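Local coordinates for protein paenibacillus xanthan lyase (Paenibacillus, PDB 6F2P) that cleaves the polysaccharide xanthan as a lyase, probably by beta-elimination at terminal mannose units of its side chains, and binds several calcium ions, at residues I762-P767 and V813-T818; Y806-L811 and S872-L877; Y819-R824 and D894-V899; S823-S828 and K858-G863. All coordinates share one frame; numbering follows the deposited sequence.

Interactions 1 to 4 belong to one calcium-binding beta-sandwich towards the C-terminal end of the chain. Interaction 1 fastens the loop leading into it, and its Asn766 ND2 makes a probable hydrogen bond of 2.8 Å to Leu898 O of interaction 3. Interactions 2 and 3 lie in the two facing sheets, centres about 12 Å apart, and meet through their apolar faces, with Leu877 CD1 3.8 Å from Phe896 CZ. Interactions 3 and 4 share Ser823 and Arg824 and build on both edges of strand 817-826, their centres about 8 Å apart. Asp894 of interaction 3 binds a calcium ion, and Arg824, shared by interactions 3 and 4, pairs with its carboxylate.

Interaction 1 of 4, residues I762-P767 and V813-T818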
# COMPACT_ATOMS: atom_id res chain seq x y z
N ILE A 762 6.95 -12.24 -27.94
CA ILE A 762 7.82 -12.69 -26.86
C ILE A 762 7.71 -14.20 -26.73
O ILE A 762 6.71 -14.71 -26.22
CB ILE A 762 7.44 -12.03 -25.52
CG1 ILE A 762 7.56 -10.51 -25.62
CG2 ILE A 762 8.30 -12.55 -24.38
CD1 ILE A 762 7.23 -9.80 -24.32
N PRO A 763 8.73 -14.93 -27.21
CA PRO A 763 8.64 -16.40 -27.21
C PRO A 763 8.70 -16.96 -25.80
O PRO A 763 9.03 -16.23 -24.86
CB PRO A 763 9.87 -16.82 -28.02
CG PRO A 763 10.83 -15.70 -27.83
CD PRO A 763 10.02 -14.45 -27.72
N ILE A 764 8.36 -18.24 -25.64
CA ILE A 764 8.41 -18.88 -24.33
C ILE A 764 9.84 -18.88 -23.81
O ILE A 764 10.71 -19.50 -24.40
CB ILE A 764 7.90 -20.32 -24.39
CG1 ILE A 764 6.45 -20.35 -24.88
CG2 ILE A 764 8.04 -20.99 -23.05
CD1 ILE A 764 5.48 -19.58 -24.00
N PRO A 765 10.09 -18.17 -22.70
CA PRO A 765 11.45 -18.00 -22.17
C PRO A 765 12.08 -19.29 -21.64
O PRO A 765 12.44 -19.36 -20.47
CB PRO A 765 11.25 -17.01 -21.02
CG PRO A 765 9.85 -17.21 -20.60
CD PRO A 765 9.08 -17.48 -21.87
N ASN A 766 12.20 -20.30 -22.50
CA ASN A 766 12.82 -21.57 -22.11
C ASN A 766 14.34 -21.45 -22.02
O ASN A 766 14.96 -20.81 -22.87
CB ASN A 766 12.44 -22.68 -23.09
CG ASN A 766 11.04 -23.22 -22.85
OD1 ASN A 766 10.60 -23.37 -21.71
ND2 ASN A 766 10.32 -23.51 -23.94
N PRO A 767 14.94 -22.04 -20.98
CA PRO A 767 14.23 -22.71 -19.89
C PRO A 767 13.86 -21.74 -18.77
O PRO A 767 14.48 -20.68 -18.64
CB PRO A 767 15.25 -23.73 -19.38
CG PRO A 767 16.56 -23.04 -19.60
CD PRO A 767 16.41 -22.20 -20.85
N VAL A 813 3.92 -17.41 -18.78
CA VAL A 813 3.68 -18.09 -20.05
C VAL A 813 3.27 -17.05 -21.09
O VAL A 813 2.11 -16.62 -21.15
CB VAL A 813 2.60 -19.17 -19.92
CG1 VAL A 813 2.36 -19.87 -21.26
CG2 VAL A 813 2.98 -20.17 -18.84
N THR A 814 4.24 -16.65 -21.91
CA THR A 814 4.11 -15.47 -22.76
C THR A 814 3.34 -15.69 -24.06
O THR A 814 3.00 -14.73 -24.75
CB THR A 814 5.48 -14.90 -23.11
OG1 THR A 814 6.19 -15.85 -23.91
CG2 THR A 814 6.28 -14.61 -21.84
N GLN A 815 3.09 -16.95 -24.40
CA GLN A 815 2.35 -17.30 -25.61
C GLN A 815 1.31 -18.35 -25.29
O GLN A 815 1.65 -19.44 -24.83
CB GLN A 815 3.29 -17.84 -26.71
CG GLN A 815 4.33 -16.85 -27.18
CD GLN A 815 3.71 -15.63 -27.82
OE1 GLN A 815 2.61 -15.69 -28.38
NE2 GLN A 815 4.40 -14.50 -27.74
N PRO A 816 0.03 -18.03 -25.53
CA PRO A 816 -1.03 -19.01 -25.29
C PRO A 816 -0.81 -20.24 -26.15
O PRO A 816 -0.35 -20.12 -27.28
CB PRO A 816 -2.30 -18.27 -25.72
CG PRO A 816 -1.82 -17.20 -26.65
CD PRO A 816 -0.48 -16.79 -26.14
N GLY A 817 -1.14 -21.41 -25.62
CA GLY A 817 -1.05 -22.65 -26.37
C GLY A 817 -1.15 -23.84 -25.45
O GLY A 817 -1.27 -23.69 -24.23
N THR A 818 -1.13 -25.03 -26.03
CA THR A 818 -1.05 -26.26 -25.24
C THR A 818 0.38 -26.77 -25.24
O THR A 818 0.92 -27.15 -26.27
CB THR A 818 -1.98 -27.34 -25.80
OG1 THR A 818 -3.34 -26.91 -25.65
CG2 THR A 818 -1.78 -28.65 -25.07
O HOH W 1 4.66 -11.23 -27.30
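Thr814 and Gln815, in the turn after strand 806-813, both reach toward the proline-rich loop 762-767 and converge on a single backbone oxygen, that of Ile762. Thr814 keeps OG1 in the crowded position between its backbone N and carbonyl carbon (chi1 65°), from which the hydroxyl donates a hydrogen bond of 2.6 Å to Ile762 O. Gln815 is bent at chi2, so its amide comes back toward the loop, and NE2 gives a second, nearly straight bond of 2.8 Å to Ile762 O. That oxygen lies in the amide plane of Gln815, while both donors stand above the plane of the Ile762 carbonyl. Water 1 accepts from Ile762 N at 2.6 Å and, weakly, from Gln815 NE2, bridging the two residues a second time.

Apolar groups flank this polar knot. Ile762 crosses Thr814 at about a right angle, with its CG2 3.8 Å from Thr814 CG2. Ile764 runs past Thr814 in the opposite direction, and its CD1 ends 3.9 Å from Gln815 CB. Pro765, the centre of an inverse gamma turn, meets Thr814 tip to tip, its CD 4.0 Å from Thr814 CG2.

The contact lies where two beta structures join: Lys734 of strand 731-736 packs on Ile762 and Thr814, whereas Ile764 and Val813 rest on Leu898 of strand 891-900; loop 762-767 then leads into strand 768-769.

Interaction 2 of 4, residues Y806-L811 and S872-L877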
# COMPACT_ATOMS: atom_id res chain seq x y z
N TYR A 806 5.00 -29.04 -0.51
CA TYR A 806 5.06 -28.53 -1.87
C TYR A 806 5.85 -27.24 -1.98
O TYR A 806 6.16 -26.60 -0.97
CB TYR A 806 3.64 -28.32 -2.42
CG TYR A 806 2.86 -27.26 -1.70
CD1 TYR A 806 2.92 -25.93 -2.11
CD2 TYR A 806 2.06 -27.57 -0.61
CE1 TYR A 806 2.21 -24.95 -1.45
CE2 TYR A 806 1.35 -26.60 0.06
CZ TYR A 806 1.43 -25.29 -0.36
OH TYR A 806 0.72 -24.31 0.29
N VAL A 807 6.20 -26.88 -3.21
CA VAL A 807 6.72 -25.56 -3.54
C VAL A 807 5.99 -25.12 -4.80
O VAL A 807 5.92 -25.87 -5.78
CB VAL A 807 8.23 -25.57 -3.80
CG1 VAL A 807 8.74 -24.15 -4.05
CG2 VAL A 807 8.98 -26.23 -2.65
N GLU A 808 5.43 -23.92 -4.77
CA GLU A 808 4.62 -23.44 -5.87
C GLU A 808 5.30 -22.23 -6.51
O GLU A 808 5.59 -21.24 -5.82
CB GLU A 808 3.21 -23.09 -5.37
CG GLU A 808 2.24 -22.62 -6.44
CD GLU A 808 0.83 -22.44 -5.92
OE1 GLU A 808 -0.01 -23.34 -6.17
OE2 GLU A 808 0.56 -21.42 -5.25
N PHE A 809 5.58 -22.32 -7.80
CA PHE A 809 6.28 -21.25 -8.51
C PHE A 809 5.33 -20.45 -9.39
O PHE A 809 4.24 -20.91 -9.73
CB PHE A 809 7.38 -21.84 -9.40
CG PHE A 809 8.36 -22.71 -8.68
CD1 PHE A 809 9.51 -22.16 -8.11
CD2 PHE A 809 8.17 -24.08 -8.60
CE1 PHE A 809 10.43 -22.96 -7.45
CE2 PHE A 809 9.09 -24.89 -7.96
CZ PHE A 809 10.23 -24.33 -7.38
N SER A 810 5.76 -19.25 -9.79
CA SER A 810 5.01 -18.48 -10.76
C SER A 810 5.82 -18.31 -12.03
O SER A 810 6.92 -17.76 -12.01
CB SER A 810 4.61 -17.12 -10.20
OG SER A 810 3.82 -16.41 -11.14
N LEU A 811 5.27 -18.79 -13.14
CA LEU A 811 5.93 -18.73 -14.43
C LEU A 811 5.15 -17.84 -15.37
O LEU A 811 3.91 -17.90 -15.42
CB LEU A 811 6.05 -20.13 -15.04
CG LEU A 811 7.07 -21.14 -14.50
CD1 LEU A 811 6.84 -21.48 -13.02
CD2 LEU A 811 7.05 -22.41 -15.36
N SER A 872 0.64 -15.21 -16.06
CA SER A 872 1.28 -16.00 -15.03
C SER A 872 0.48 -17.27 -14.72
O SER A 872 -0.75 -17.26 -14.75
CB SER A 872 1.49 -15.17 -13.76
OG SER A 872 2.37 -14.08 -14.02
N TYR A 873 1.20 -18.35 -14.45
CA TYR A 873 0.58 -19.61 -14.04
C TYR A 873 1.34 -20.19 -12.86
O TYR A 873 2.56 -20.05 -12.76
CB TYR A 873 0.56 -20.61 -15.20
CG TYR A 873 -0.42 -20.26 -16.30
CD1 TYR A 873 -0.11 -19.31 -17.26
CD2 TYR A 873 -1.67 -20.87 -16.36
CE1 TYR A 873 -1.00 -18.98 -18.25
CE2 TYR A 873 -2.57 -20.55 -17.35
CZ TYR A 873 -2.23 -19.60 -18.30
OH TYR A 873 -3.13 -19.28 -19.29
N LEU A 874 0.62 -20.83 -11.94
CA LEU A 874 1.26 -21.40 -10.78
C LEU A 874 1.59 -22.88 -11.00
O LEU A 874 0.69 -23.72 -11.11
CB LEU A 874 0.39 -21.22 -9.54
CG LEU A 874 -0.12 -19.81 -9.26
CD1 LEU A 874 -1.22 -19.86 -8.20
CD2 LEU A 874 1.02 -18.89 -8.84
N PHE A 875 2.88 -23.18 -11.06
CA PHE A 875 3.37 -24.54 -11.20
C PHE A 875 3.74 -25.06 -9.81
O PHE A 875 4.72 -24.60 -9.21
CB PHE A 875 4.62 -24.57 -12.08
CG PHE A 875 4.36 -24.38 -13.55
CD1 PHE A 875 3.74 -23.23 -14.02
CD2 PHE A 875 4.77 -25.33 -14.47
CE1 PHE A 875 3.52 -23.05 -15.38
CE2 PHE A 875 4.56 -25.16 -15.82
CZ PHE A 875 3.94 -24.02 -16.28
N ARG A 876 2.97 -26.01 -9.31
CA ARG A 876 3.23 -26.58 -7.98
C ARG A 876 3.77 -28.00 -8.06
O ARG A 876 3.23 -28.85 -8.78
CB ARG A 876 1.95 -26.56 -7.14
CG ARG A 876 2.05 -27.38 -5.87
CD ARG A 876 0.77 -27.31 -5.06
NE ARG A 876 0.37 -25.93 -4.78
CZ ARG A 876 -0.42 -25.56 -3.78
NH1 ARG A 876 -0.91 -26.47 -2.95
NH2 ARG A 876 -0.72 -24.28 -3.61
N LEU A 877 4.85 -28.26 -7.33
CA LEU A 877 5.41 -29.60 -7.23
C LEU A 877 5.22 -30.15 -5.81
O LEU A 877 5.81 -29.64 -4.85
CB LEU A 877 6.88 -29.61 -7.63
CG LEU A 877 7.24 -29.53 -9.12
CD1 LEU A 877 8.73 -29.36 -9.28
CD2 LEU A 877 6.76 -30.75 -9.89
O HOH W 2 4.63 -15.39 -13.50
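Arg876 runs out extended, with CG anti to the backbone N, and then bends at chi3 (-54°), which turns its guanidinium over Tyr806 and alongside Glu808. Tyr806 answers with CG in the crowded position between backbone N and carbonyl carbon (chi1 65°), presenting a ring face. Guanidinium and ring are stacked with planes only 3° apart, a cation-pi contact in which Arg876 CZ lies 3.8 Å from the Tyr806 ring centroid. At its edge the same guanidinium grips Glu808 side-on: NH2 donates to Glu808 OE1 at 2.8 Å and NE to that same OE1 at 3.0 Å, both from above the carboxylate plane. Asn776 holds the other oxygen, OE2, probably helping to fix the group. An alanine in place of Arg876 would remove both the stack and the salt bridge, and would probably leave the buried Glu808 carboxylate without its charge partner.

On the opposite face, Leu811 crosses Phe875 at about a right angle and sets CD2 over the ring centre, 3.4 Å from the Phe875 centroid, a CH-pi contact. Water 2 links Ser810 OG and Ser872 OG, and Ser872 OG is also hydrogen-bonded to Thr703.

Six backbone hydrogen bonds, two at each hydrogen-bonded pair, join these antiparallel strands within a five-stranded sheet. Its Phe809, Leu811 and Phe875 face packs on Phe896 of the second sheet, the core of a beta-sandwich, consistent with a calcium-binding carbohydrate-binding module.

Interaction 3 of 4, residues Y819-R824 and D894-V899; sequences YDVKSR and DNFSLV. With CA (calcium ion), chain C.
Asp894 ties the strand pair to a calcium ion, which it binds twice, through side-chain OD1 at 2.3 Å and through its own backbone O at 2.8 Å. Glu769, Glu771, Ser791 and Lys794 complete the site. The second carboxylate oxygen, Asp894 OD2, faces the other strand and forms a salt bridge of 3.2 Å with Arg824 NH1, which approaches nearly along the C-O axis with the oxygen in the guanidinium plane. Arg824 NH1 also donates to Asn789 O, so the arginine, placed in the second shell, probably helps to orient this calcium ligand. A leucine in place of Arg824 would lose this salt bridge and would probably leave the Asp894 carboxylate less firmly oriented at the metal.

Beside the site the ladder is irregular: Asp894 and Asn895 both face Arg824, a classic beta bulge, and Arg824 O receives Asp894 N at 2.8 Å but only a weak bond from Asn895 N. Farther along, regular paired bonds join Lys822 to Ser897 and Asp820 to Val899.

Val821 and Leu898 run alongside each other in the same direction, with Val821 CG2 4.0 Å from Leu898 CD2. Tyr819 crosses Leu898 at about a right angle, Tyr819 CB lying 3.7 Å from Leu898 CB, while Lys822 CD lies against Val899 CG2 on the other face. Antiparallel strands beside a calcium site of this kind are consistent with a beta-sandwich of the carbohydrate-binding-module type.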
# COMPACT_ATOMS: atom_id res chain seq x y z
N TYR A 819 1.01 -26.76 -24.07
CA TYR A 819 2.41 -27.14 -23.98
C TYR A 819 2.61 -28.41 -23.16
O TYR A 819 1.92 -28.66 -22.16
CB TYR A 819 3.25 -26.00 -23.39
CG TYR A 819 3.19 -24.71 -24.17
CD1 TYR A 819 3.97 -24.52 -25.30
CD2 TYR A 819 2.34 -23.69 -23.78
CE1 TYR A 819 3.91 -23.34 -26.02
CE2 TYR A 819 2.27 -22.50 -24.50
CZ TYR A 819 3.06 -22.34 -25.61
OH TYR A 819 2.98 -21.15 -26.32
N ASP A 820 3.56 -29.22 -23.60
CA ASP A 820 4.02 -30.36 -22.84
C ASP A 820 4.98 -29.82 -21.78
O ASP A 820 5.94 -29.11 -22.10
CB ASP A 820 4.72 -31.33 -23.79
CG ASP A 820 4.87 -32.71 -23.21
OD1 ASP A 820 4.14 -33.04 -22.25
OD2 ASP A 820 5.72 -33.47 -23.72
N VAL A 821 4.71 -30.11 -20.51
CA VAL A 821 5.53 -29.55 -19.43
C VAL A 821 6.64 -30.49 -18.99
O VAL A 821 6.38 -31.58 -18.48
CB VAL A 821 4.69 -29.17 -18.21
CG1 VAL A 821 5.58 -28.60 -17.12
CG2 VAL A 821 3.63 -28.16 -18.61
N LYS A 822 7.88 -30.05 -19.18
CA LYS A 822 9.06 -30.83 -18.81
C LYS A 822 9.86 -30.16 -17.69
O LYS A 822 9.86 -28.93 -17.54
CB LYS A 822 9.96 -31.04 -20.03
CG LYS A 822 9.28 -31.71 -21.21
CD LYS A 822 10.26 -32.09 -22.31
CE LYS A 822 9.62 -33.07 -23.29
NZ LYS A 822 10.51 -33.48 -24.42
N SER A 823 10.55 -30.96 -16.89
CA SER A 823 11.44 -30.41 -15.88
C SER A 823 12.77 -31.14 -15.91
O SER A 823 12.81 -32.35 -16.12
CB SER A 823 10.81 -30.50 -14.49
OG SER A 823 10.64 -31.84 -14.09
N ARG A 824 13.86 -30.41 -15.73
CA ARG A 824 15.19 -31.01 -15.68
C ARG A 824 15.59 -31.18 -14.23
O ARG A 824 15.63 -30.21 -13.48
CB ARG A 824 16.22 -30.16 -16.44
CG ARG A 824 17.58 -30.81 -16.57
CD ARG A 824 18.53 -29.95 -17.40
NE ARG A 824 19.56 -30.75 -18.07
CZ ARG A 824 20.84 -30.77 -17.71
NH1 ARG A 824 21.27 -30.04 -16.70
NH2 ARG A 824 21.70 -31.52 -18.38
N ASP A 894 16.23 -28.27 -11.54
CA ASP A 894 17.08 -27.39 -12.35
C ASP A 894 16.24 -26.36 -13.09
O ASP A 894 16.49 -25.16 -12.97
CB ASP A 894 17.94 -28.20 -13.33
CG ASP A 894 18.98 -27.33 -14.07
OD1 ASP A 894 19.09 -26.12 -13.75
OD2 ASP A 894 19.69 -27.86 -14.96
N ASN A 895 15.25 -26.82 -13.84
CA ASN A 895 14.39 -25.90 -14.59
C ASN A 895 13.08 -26.52 -15.08
O ASN A 895 12.82 -27.70 -14.85
CB ASN A 895 15.15 -25.26 -15.76
CG ASN A 895 15.58 -26.27 -16.82
OD1 ASN A 895 14.94 -27.30 -17.02
ND2 ASN A 895 16.67 -25.96 -17.51
N PHE A 896 12.27 -25.71 -15.74
CA PHE A 896 11.11 -26.18 -16.48
C PHE A 896 11.31 -25.80 -17.94
O PHE A 896 11.99 -24.82 -18.25
CB PHE A 896 9.82 -25.53 -15.98
CG PHE A 896 9.39 -25.97 -14.61
CD1 PHE A 896 8.81 -27.21 -14.41
CD2 PHE A 896 9.54 -25.13 -13.51
CE1 PHE A 896 8.40 -27.61 -13.16
CE2 PHE A 896 9.13 -25.53 -12.25
CZ PHE A 896 8.56 -26.78 -12.08
N SER A 897 10.73 -26.58 -18.83
CA SER A 897 10.61 -26.20 -20.23
C SER A 897 9.17 -26.43 -20.64
O SER A 897 8.55 -27.39 -20.21
CB SER A 897 11.52 -27.05 -21.11
OG SER A 897 12.89 -26.77 -20.86
N LEU A 898 8.62 -25.53 -21.45
CA LEU A 898 7.32 -25.77 -22.07
C LEU A 898 7.55 -25.99 -23.56
O LEU A 898 8.03 -25.09 -24.25
CB LEU A 898 6.37 -24.59 -21.87
CG LEU A 898 6.27 -24.01 -20.46
CD1 LEU A 898 5.18 -22.94 -20.44
CD2 LEU A 898 6.00 -25.08 -19.44
N VAL A 899 7.22 -27.18 -24.03
CA VAL A 899 7.44 -27.57 -25.41
C VAL A 899 6.10 -27.62 -26.14
O VAL A 899 5.11 -28.05 -25.57
CB VAL A 899 8.07 -28.97 -25.47
CG1 VAL A 899 8.40 -29.35 -26.91
CG2 VAL A 899 9.31 -29.02 -24.59
CA CA C . 19.02 -23.92 -13.22

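Interaction 4 of 4, residues S823-S828 and K858-G863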
# COMPACT_ATOMS: atom_id res chain seq x y z
N SER A 823 10.55 -30.96 -16.89
CA SER A 823 11.44 -30.41 -15.88
C SER A 823 12.77 -31.14 -15.91
O SER A 823 12.81 -32.35 -16.12
CB SER A 823 10.81 -30.50 -14.49
OG SER A 823 10.64 -31.84 -14.09
N ARG A 824 13.86 -30.41 -15.73
CA ARG A 824 15.19 -31.01 -15.68
C ARG A 824 15.59 -31.18 -14.23
O ARG A 824 15.63 -30.21 -13.48
CB ARG A 824 16.22 -30.16 -16.44
CG ARG A 824 17.58 -30.81 -16.57
CD ARG A 824 18.53 -29.95 -17.40
NE ARG A 824 19.56 -30.75 -18.07
CZ ARG A 824 20.84 -30.77 -17.71
NH1 ARG A 824 21.27 -30.04 -16.70
NH2 ARG A 824 21.70 -31.52 -18.38
N ILE A 825 15.85 -32.42 -13.85
CA ILE A 825 16.13 -32.77 -12.47
C ILE A 825 17.58 -33.25 -12.33
O ILE A 825 18.03 -34.11 -13.09
CB ILE A 825 15.19 -33.90 -11.99
CG1 ILE A 825 13.71 -33.49 -12.17
CG2 ILE A 825 15.52 -34.33 -10.57
CD1 ILE A 825 13.35 -32.16 -11.54
N MET A 826 18.31 -32.70 -11.36
CA MET A 826 19.66 -33.18 -11.08
C MET A 826 19.60 -34.41 -10.18
O MET A 826 18.70 -34.54 -9.34
CB MET A 826 20.49 -32.08 -10.42
CG MET A 826 20.54 -30.79 -11.21
SD MET A 826 21.45 -30.99 -12.74
CE MET A 826 20.11 -30.85 -13.90
N LYS A 827 20.55 -35.32 -10.36
CA LYS A 827 20.60 -36.53 -9.54
C LYS A 827 20.94 -36.17 -8.10
O LYS A 827 21.82 -35.34 -7.83
CB LYS A 827 21.62 -37.53 -10.08
CG LYS A 827 21.68 -38.85 -9.30
CD LYS A 827 22.76 -39.77 -9.85
CE LYS A 827 22.94 -41.02 -9.00
NZ LYS A 827 24.11 -41.81 -9.48
N SER A 828 20.23 -36.79 -7.17
CA SER A 828 20.46 -36.57 -5.75
C SER A 828 20.04 -37.85 -5.04
O SER A 828 19.01 -38.44 -5.36
CB SER A 828 19.63 -35.38 -5.26
OG SER A 828 19.66 -35.25 -3.85
N LYS A 858 18.24 -35.92 -15.68
CA LYS A 858 17.29 -36.45 -16.64
C LYS A 858 16.21 -35.43 -16.93
O LYS A 858 15.92 -34.56 -16.10
CB LYS A 858 16.64 -37.74 -16.12
CG LYS A 858 17.59 -38.90 -15.92
CD LYS A 858 16.83 -40.21 -15.77
CE LYS A 858 15.88 -40.20 -14.58
NZ LYS A 858 15.14 -41.50 -14.42
N GLU A 859 15.60 -35.52 -18.10
CA GLU A 859 14.50 -34.64 -18.45
C GLU A 859 13.18 -35.37 -18.26
O GLU A 859 12.86 -36.27 -19.03
CB GLU A 859 14.62 -34.19 -19.91
CG GLU A 859 13.81 -32.96 -20.21
CD GLU A 859 14.48 -31.71 -19.70
OE1 GLU A 859 15.73 -31.71 -19.58
OE2 GLU A 859 13.77 -30.72 -19.43
N PHE A 860 12.42 -34.97 -17.24
CA PHE A 860 11.14 -35.59 -16.97
C PHE A 860 10.03 -34.90 -17.75
O PHE A 860 9.94 -33.68 -17.74
CB PHE A 860 10.82 -35.56 -15.48
CG PHE A 860 11.65 -36.50 -14.66
CD1 PHE A 860 12.96 -36.17 -14.32
CD2 PHE A 860 11.14 -37.71 -14.23
CE1 PHE A 860 13.75 -37.03 -13.57
CE2 PHE A 860 11.92 -38.58 -13.48
CZ PHE A 860 13.22 -38.24 -13.15
N THR A 861 9.20 -35.68 -18.43
CA THR A 861 8.00 -35.15 -19.05
C THR A 861 6.84 -35.32 -18.07
O THR A 861 6.37 -36.43 -17.84
CB THR A 861 7.67 -35.88 -20.36
OG1 THR A 861 8.82 -35.88 -21.21
CG2 THR A 861 6.53 -35.19 -21.08
N MET A 862 6.40 -34.21 -17.49
CA MET A 862 5.36 -34.26 -16.47
C MET A 862 4.01 -34.51 -17.11
O MET A 862 3.21 -35.30 -16.61
CB MET A 862 5.32 -32.95 -15.68
CG MET A 862 6.68 -32.43 -15.22
SD MET A 862 7.51 -33.57 -14.12
CE MET A 862 6.34 -33.67 -12.76
N GLY A 863 3.76 -33.83 -18.22
CA GLY A 863 2.49 -33.97 -18.90
C GLY A 863 2.09 -32.72 -19.65
O GLY A 863 2.85 -31.75 -19.70
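Ser823, Ile825 and Phe860 give up the most surface here, all three on the same face of the antiparallel pair. Ser823 is held through its backbone: its N donates to Phe860 O at 2.9 Å, and its O receives Phe860 N at the same length of 2.9 Å, the donor lying nearly along the C=O axis. The side chain of Ser823 keeps OG in the crowded position between backbone N and carbonyl carbon, where it lies 3.6 Å from the sulphur SD of Met862. Met862 comes to it through bends at chi2 and chi3.

Ile825 is the next hydrogen-bonded partner along the strand, its N giving an almost straight bond (176°) of 3.1 Å to Lys858 O. With CG1 anti to the carbonyl carbon, it crosses Phe860 at about a right angle and puts CG1 3.5 Å from Phe860 CD1. Met849 packs on both residues. Strand 857-867 thereby extends the sheet from one edge of strand 817-826, whose other edge is taken by strand 891-900, making a three-strand segment of one layer of the beta-sandwich. The register shifts farther on, where Met862 and Gly863 both face Val821 in a classic beta bulge.

On the other face Glu859, bent at chi2, crosses Arg824 at about a right angle and lays OE1 3.5 Å from Arg824 CB, against the aliphatic part of the arginine. Arg824 NE and Glu859 OE1 stay 4.2 Å apart, too far for a salt bridge, so any attraction is probably modest; the arginine's NH1 is engaged instead by Asn789 O and Asp894.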